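Local coordinates for protein p-nitrophenyl phosphatase (Pho2) (Archaeoglobus fulgidus, PDB 3QGM) that probably hydrolyses phosphate esters as a metal-dependent phosphatase of the haloacid dehalogenase (HAD) superfamily, and binds a calcium ion in this crystal form, at residues Asp7-Ile12 and Leu200-Lys205; Glu227-Leu232 and Pro252-Asn257. One frame throughout, in Å; residues are numbered along the deposited sequence.

Contact 1 (Asp7-Ile12 and Leu200-Lys205); sequences DKKGYI and LGLDAK
A leucine methyl group sits directly against a glycine backbone: Leu202 CD1 comes to 3.4 Å from Gly10 N, so close that a beta carbon on Gly10 would clash with it. CD1 lies against the Gly10 backbone and, together with CD2, against Lys9 CB, which is 3.8 Å from Leu202 CD1 and from which the extended lysine chain then leads away. An alanine in place of Leu202 would remove both methyls and would probably leave the Gly10 backbone and the Lys9 CB less well covered. Deeper in, Leu200 CD1 crosses Ile12 CG1 obliquely at 3.9 Å. At the outer end, Lys8 folds at chi2 and chi3, bringing NZ 3.3 Å from Lys205 O in a weak hydrogen bond; a water 2.9 Å from Lys8 NZ carries the link on to Ala204 O, while the ammonium's salt bridge is with Glu227. Two local motifs shape the facing loop: Gly201, with positive phi, is the C-prime residue of a Schellman motif ending helix 190-200, and Asp203 OD1 accepts from Lys205 N at 2.8 Å through its anti lone pair, an Asx turn. Together they lead from that helix toward strand 207-211, beside strand 10-14, as in the parallel alpha/beta core of HAD phosphatases.

Contact 2 (Glu227-Leu232 and Pro252-Asn257); sequences ETVLVL and PDYVFN
Strands 227-231 and 254-256 are the parallel neighbours of a beta-alpha-beta unit, connected through helix 241-248, with 254-256 at the edge of the sheet. The well-packed part is the middle of the pair. Leu230 is held through both its backbone N and its backbone O: the N gives a nearly straight bond to Tyr254 O (2.8 Å, 173°), and the O receives Phe256 N almost along the C=O axis. On the face of Val229 and Phe256, which helix 259-264 covers through Met262, Val229 CG1 meets the edge of the Phe256 ring in its plane, 3.8 Å from CD2. On the other face Leu230 CB rests on the Pro252 ring, and Leu232 CD1 crosses Val255 CG1 obliquely. The solvent side lies at Asp253, with Glu227 and Tyr254 partly exposed. Glu227 OE2 takes a weak bond from Tyr254 OH, its carboxylate being tied mainly to Lys8, and lies 4.4 Å from Asp253 OD2, a repulsion that the Lys8 ammonium and the donors to Asp253 OD2 probably offset. Asp253 and the buried Thr228 clasp reciprocally: Asp253 N donates to Thr228 OG1 at 3.1 Å, while Asp253 OD2, through its anti lone pair, accepts Thr228 N at 2.9 Å.

In the fold
Both contacts belong to the six-stranded parallel sheet, their centres about 16 Å apart, and strand 207-211 separates strand 10-14 of contact 1 from strand 227-231 of contact 2. A salt bridge between Lys8 NZ and Glu227 OE1, 2.3 Å apart, spans this intervening strand at the end of the sheet remote from the metal. Toward the opposite end the strands lead to the calcium site formed by Asp14, Asp16 and Asp212. The side chain of Val231 in contact 2 is about 8 Å from the calcium ion and touches Val18, whereas that of Ile12 in contact 1 is about 11 Å from the ion, two residues before Asp14.

Contact 1 (Asp7-Ile12 and Leu200-Lys205)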
loop_
_atom_site.group_PDB
_atom_site.type_symbol
_atom_site.label_atom_id
_atom_site.label_comp_id
_atom_site.label_asym_id
_atom_site.label_seq_id
_atom_site.Cartn_x
_atom_site.Cartn_y
_atom_site.Cartn_z
ATOM N N ASP A 7 13.893 34.601 18.681
ATOM C CA ASP A 7 13.078 34.960 19.838
ATOM C C ASP A 7 11.623 35.215 19.470
ATOM O O ASP A 7 11.297 36.193 18.758
ATOM C CB ASP A 7 13.648 36.192 20.533
ATOM C CG ASP A 7 12.968 36.459 21.857
ATOM O OD1 ASP A 7 13.595 36.251 22.927
ATOM O OD2 ASP A 7 11.778 36.842 21.826
ATOM N N LYS A 8 10.747 34.359 19.996
ATOM C CA LYS A 8 9.345 34.398 19.652
ATOM C C LYS A 8 8.467 34.416 20.886
ATOM O O LYS A 8 8.883 34.052 21.980
ATOM C CB LYS A 8 8.969 33.182 18.814
ATOM C CG LYS A 8 10.051 32.615 17.895
ATOM C CD LYS A 8 10.509 33.544 16.809
ATOM C CE LYS A 8 9.388 33.978 15.899
ATOM N NZ LYS A 8 9.915 34.505 14.609
ATOM N N LYS A 9 7.229 34.823 20.680
ATOM C CA LYS A 9 6.197 34.714 21.712
ATOM C C LYS A 9 5.871 33.253 22.004
ATOM O O LYS A 9 5.652 32.874 23.162
ATOM C CB LYS A 9 4.920 35.466 21.291
ATOM C CG LYS A 9 5.030 36.968 21.570
ATOM C CD LYS A 9 3.899 37.810 20.959
ATOM C CE LYS A 9 4.310 39.331 20.964
ATOM N NZ LYS A 9 3.155 40.241 20.707
ATOM N N GLY A 10 5.840 32.434 20.958
ATOM C CA GLY A 10 5.486 31.018 21.105
ATOM C C GLY A 10 6.293 30.025 20.296
ATOM O O GLY A 10 6.960 30.369 19.320
ATOM N N TYR A 11 6.195 28.772 20.716
ATOM C CA TYR A 11 6.964 27.667 20.138
ATOM C C TYR A 11 6.045 26.462 19.937
ATOM O O TYR A 11 5.355 26.042 20.841
ATOM C CB TYR A 11 8.132 27.312 21.059
ATOM C CG TYR A 11 9.113 28.445 21.123
ATOM C CD1 TYR A 11 10.181 28.514 20.232
ATOM C CD2 TYR A 11 8.935 29.491 22.005
ATOM C CE1 TYR A 11 11.052 29.568 20.246
ATOM C CE2 TYR A 11 9.810 30.579 22.007
ATOM C CZ TYR A 11 10.862 30.611 21.123
ATOM O OH TYR A 11 11.750 31.685 21.106
ATOM N N ILE A 12 6.033 25.949 18.725
ATOM C CA ILE A 12 5.362 24.703 18.383
ATOM C C ILE A 12 6.475 23.677 18.401
ATOM O O ILE A 12 7.392 23.741 17.564
ATOM C CB ILE A 12 4.712 24.763 17.006
ATOM C CG1 ILE A 12 3.549 25.758 17.088
ATOM C CG2 ILE A 12 4.234 23.339 16.583
ATOM C CD1 ILE A 12 2.772 25.979 15.786
ATOM N N LEU A 200 -2.542 28.595 20.460
ATOM C CA LEU A 200 -1.568 29.530 21.007
ATOM C C LEU A 200 -2.164 30.947 21.084
ATOM O O LEU A 200 -1.784 31.737 21.925
ATOM C CB LEU A 200 -0.290 29.557 20.157
ATOM C CG LEU A 200 0.717 28.399 20.312
ATOM C CD1 LEU A 200 1.753 28.447 19.211
ATOM C CD2 LEU A 200 1.383 28.394 21.690
ATOM N N GLY A 201 -3.095 31.241 20.180
ATOM C CA GLY A 201 -3.605 32.601 19.986
ATOM C C GLY A 201 -2.497 33.478 19.430
ATOM O O GLY A 201 -2.328 34.622 19.866
ATOM N N LEU A 202 -1.678 32.923 18.525
ATOM C CA LEU A 202 -0.544 33.687 17.977
ATOM C C LEU A 202 -0.542 33.603 16.482
ATOM O O LEU A 202 -0.978 32.631 15.909
ATOM C CB LEU A 202 0.820 33.219 18.534
ATOM C CG LEU A 202 1.101 33.360 20.037
ATOM C CD1 LEU A 202 2.457 32.765 20.414
ATOM C CD2 LEU A 202 0.995 34.830 20.543
ATOM N N ASP A 203 -0.071 34.669 15.854
ATOM C CA ASP A 203 0.227 34.677 14.434
ATOM C C ASP A 203 1.547 33.951 14.216
ATOM O O ASP A 203 2.434 33.963 15.079
ATOM C CB ASP A 203 0.373 36.120 13.971
ATOM C CG ASP A 203 0.527 36.246 12.449
ATOM O OD1 ASP A 203 1.652 36.037 11.918
ATOM O OD2 ASP A 203 -0.491 36.566 11.789
ATOM N N ALA A 204 1.686 33.351 13.046
ATOM C CA ALA A 204 2.867 32.594 12.704
ATOM C C ALA A 204 4.122 33.420 12.885
ATOM O O ALA A 204 5.177 32.890 13.239
ATOM C CB ALA A 204 2.770 32.122 11.264
ATOM N N LYS A 205 4.019 34.725 12.635
ATOM C CA LYS A 205 5.188 35.599 12.650
ATOM C C LYS A 205 5.821 35.640 14.041
ATOM O O LYS A 205 7.003 35.941 14.178
ATOM C CB LYS A 205 4.806 37.019 12.174
ATOM C CG LYS A 205 4.059 37.820 13.246
ATOM C CD LYS A 205 3.493 39.155 12.774
ATOM C CE LYS A 205 2.759 39.850 13.929
ATOM N NZ LYS A 205 2.677 41.318 13.703
HETATM O O HOH W 1 8.105 33.226 12.816
#

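Contact 2 (Glu227-Leu232 and Pro252-Asn257)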
loop_
_atom_site.group_PDB
_atom_site.type_symbol
_atom_site.label_atom_id
_atom_site.label_comp_id
_atom_site.label_asym_id
_atom_site.label_seq_id
_atom_site.Cartn_x
_atom_site.Cartn_y
_atom_site.Cartn_z
ATOM N N GLU A 227 8.957 30.705 11.365
ATOM C CA GLU A 227 10.386 30.393 11.360
ATOM C C GLU A 227 10.578 29.003 11.913
ATOM O O GLU A 227 9.815 28.568 12.764
ATOM C CB GLU A 227 11.187 31.379 12.228
ATOM C CG GLU A 227 11.232 32.794 11.694
ATOM C CD GLU A 227 12.280 33.628 12.422
ATOM O OE1 GLU A 227 11.919 34.268 13.418
ATOM O OE2 GLU A 227 13.464 33.590 12.029
ATOM N N THR A 228 11.613 28.335 11.435
ATOM C CA THR A 228 11.825 26.937 11.704
ATOM C C THR A 228 13.195 26.744 12.348
ATOM O O THR A 228 14.203 27.416 11.988
ATOM C CB THR A 228 11.783 26.106 10.388
ATOM O OG1 THR A 228 12.714 26.680 9.458
ATOM C CG2 THR A 228 10.357 26.092 9.778
ATOM N N VAL A 229 13.208 25.823 13.309
ATOM C CA VAL A 229 14.408 25.447 14.066
ATOM C C VAL A 229 14.566 23.932 14.015
ATOM O O VAL A 229 13.671 23.186 14.413
ATOM C CB VAL A 229 14.323 25.819 15.569
ATOM C CG1 VAL A 229 15.542 25.284 16.275
ATOM C CG2 VAL A 229 14.191 27.375 15.797
ATOM N N LEU A 230 15.714 23.475 13.558
ATOM C CA LEU A 230 15.999 22.052 13.566
ATOM C C LEU A 230 16.972 21.743 14.703
ATOM O O LEU A 230 18.009 22.407 14.872
ATOM C CB LEU A 230 16.609 21.611 12.226
ATOM C CG LEU A 230 16.899 20.104 12.126
ATOM C CD1 LEU A 230 15.613 19.282 11.882
ATOM C CD2 LEU A 230 17.876 19.857 10.992
ATOM N N VAL A 231 16.642 20.723 15.481
ATOM C CA VAL A 231 17.555 20.242 16.506
ATOM C C VAL A 231 18.090 18.899 16.099
ATOM O O VAL A 231 17.492 18.187 15.292
ATOM C CB VAL A 231 16.934 20.161 17.923
ATOM C CG1 VAL A 231 16.614 21.562 18.429
ATOM C CG2 VAL A 231 15.714 19.215 17.948
ATOM N N LEU A 232 19.213 18.547 16.702
ATOM C CA LEU A 232 19.984 17.387 16.276
ATOM C C LEU A 232 19.981 16.258 17.339
ATOM O O LEU A 232 20.827 15.376 17.304
ATOM C CB LEU A 232 21.411 17.848 15.915
ATOM C CG LEU A 232 21.514 18.917 14.813
ATOM C CD1 LEU A 232 22.964 19.288 14.572
ATOM C CD2 LEU A 232 20.845 18.485 13.482
ATOM N N PRO A 252 16.203 24.721 7.345
ATOM C CA PRO A 252 15.667 25.400 8.520
ATOM C C PRO A 252 16.268 26.809 8.645
ATOM O O PRO A 252 17.312 27.055 8.105
ATOM C CB PRO A 252 16.130 24.506 9.686
ATOM C CG PRO A 252 17.448 23.932 9.217
ATOM C CD PRO A 252 17.313 23.806 7.686
ATOM N N ASP A 253 15.581 27.719 9.321
ATOM C CA ASP A 253 16.152 29.020 9.653
ATOM C C ASP A 253 17.326 28.915 10.651
ATOM O O ASP A 253 18.275 29.703 10.574
ATOM C CB ASP A 253 15.066 29.949 10.182
ATOM C CG ASP A 253 13.984 30.204 9.157
ATOM O OD1 ASP A 253 14.326 30.514 7.999
ATOM O OD2 ASP A 253 12.799 30.061 9.465
ATOM N N TYR A 254 17.243 27.952 11.584
ATOM C CA TYR A 254 18.283 27.725 12.591
ATOM C C TYR A 254 18.530 26.216 12.832
ATOM O O TYR A 254 17.629 25.413 12.737
ATOM C CB TYR A 254 17.874 28.364 13.913
ATOM C CG TYR A 254 17.486 29.805 13.819
ATOM C CD1 TYR A 254 18.442 30.811 13.954
ATOM C CD2 TYR A 254 16.155 30.181 13.616
ATOM C CE1 TYR A 254 18.094 32.151 13.867
ATOM C CE2 TYR A 254 15.795 31.504 13.538
ATOM C CZ TYR A 254 16.767 32.488 13.659
ATOM O OH TYR A 254 16.413 33.815 13.578
ATOM N N VAL A 255 19.761 25.857 13.167
ATOM C CA VAL A 255 20.095 24.506 13.589
ATOM C C VAL A 255 20.778 24.587 14.947
ATOM O O VAL A 255 21.673 25.399 15.124
ATOM C CB VAL A 255 21.073 23.839 12.620
ATOM C CG1 VAL A 255 21.322 22.375 13.034
ATOM C CG2 VAL A 255 20.550 23.930 11.191
ATOM N N PHE A 256 20.343 23.757 15.894
ATOM C CA PHE A 256 20.945 23.675 17.211
ATOM C C PHE A 256 21.102 22.213 17.562
ATOM O O PHE A 256 20.327 21.377 17.112
ATOM C CB PHE A 256 20.083 24.342 18.283
ATOM C CG PHE A 256 20.038 25.805 18.193
ATOM C CD1 PHE A 256 21.140 26.566 18.578
ATOM C CD2 PHE A 256 18.907 26.442 17.711
ATOM C CE1 PHE A 256 21.115 27.932 18.477
ATOM C CE2 PHE A 256 18.860 27.806 17.619
ATOM C CZ PHE A 256 19.972 28.564 17.983
ATOM N N ASN A 257 22.088 21.917 18.395
ATOM C CA ASN A 257 22.319 20.561 18.834
ATOM C C ASN A 257 21.089 20.040 19.580
ATOM O O ASN A 257 20.642 18.947 19.325
ATOM C CB ASN A 257 23.597 20.481 19.699
ATOM C CG ASN A 257 24.870 20.357 18.851
ATOM O OD1 ASN A 257 24.852 19.758 17.777
ATOM N ND2 ASN A 257 25.981 20.883 19.355
HETATM O O HOH W 2 11.617 28.306 7.645
#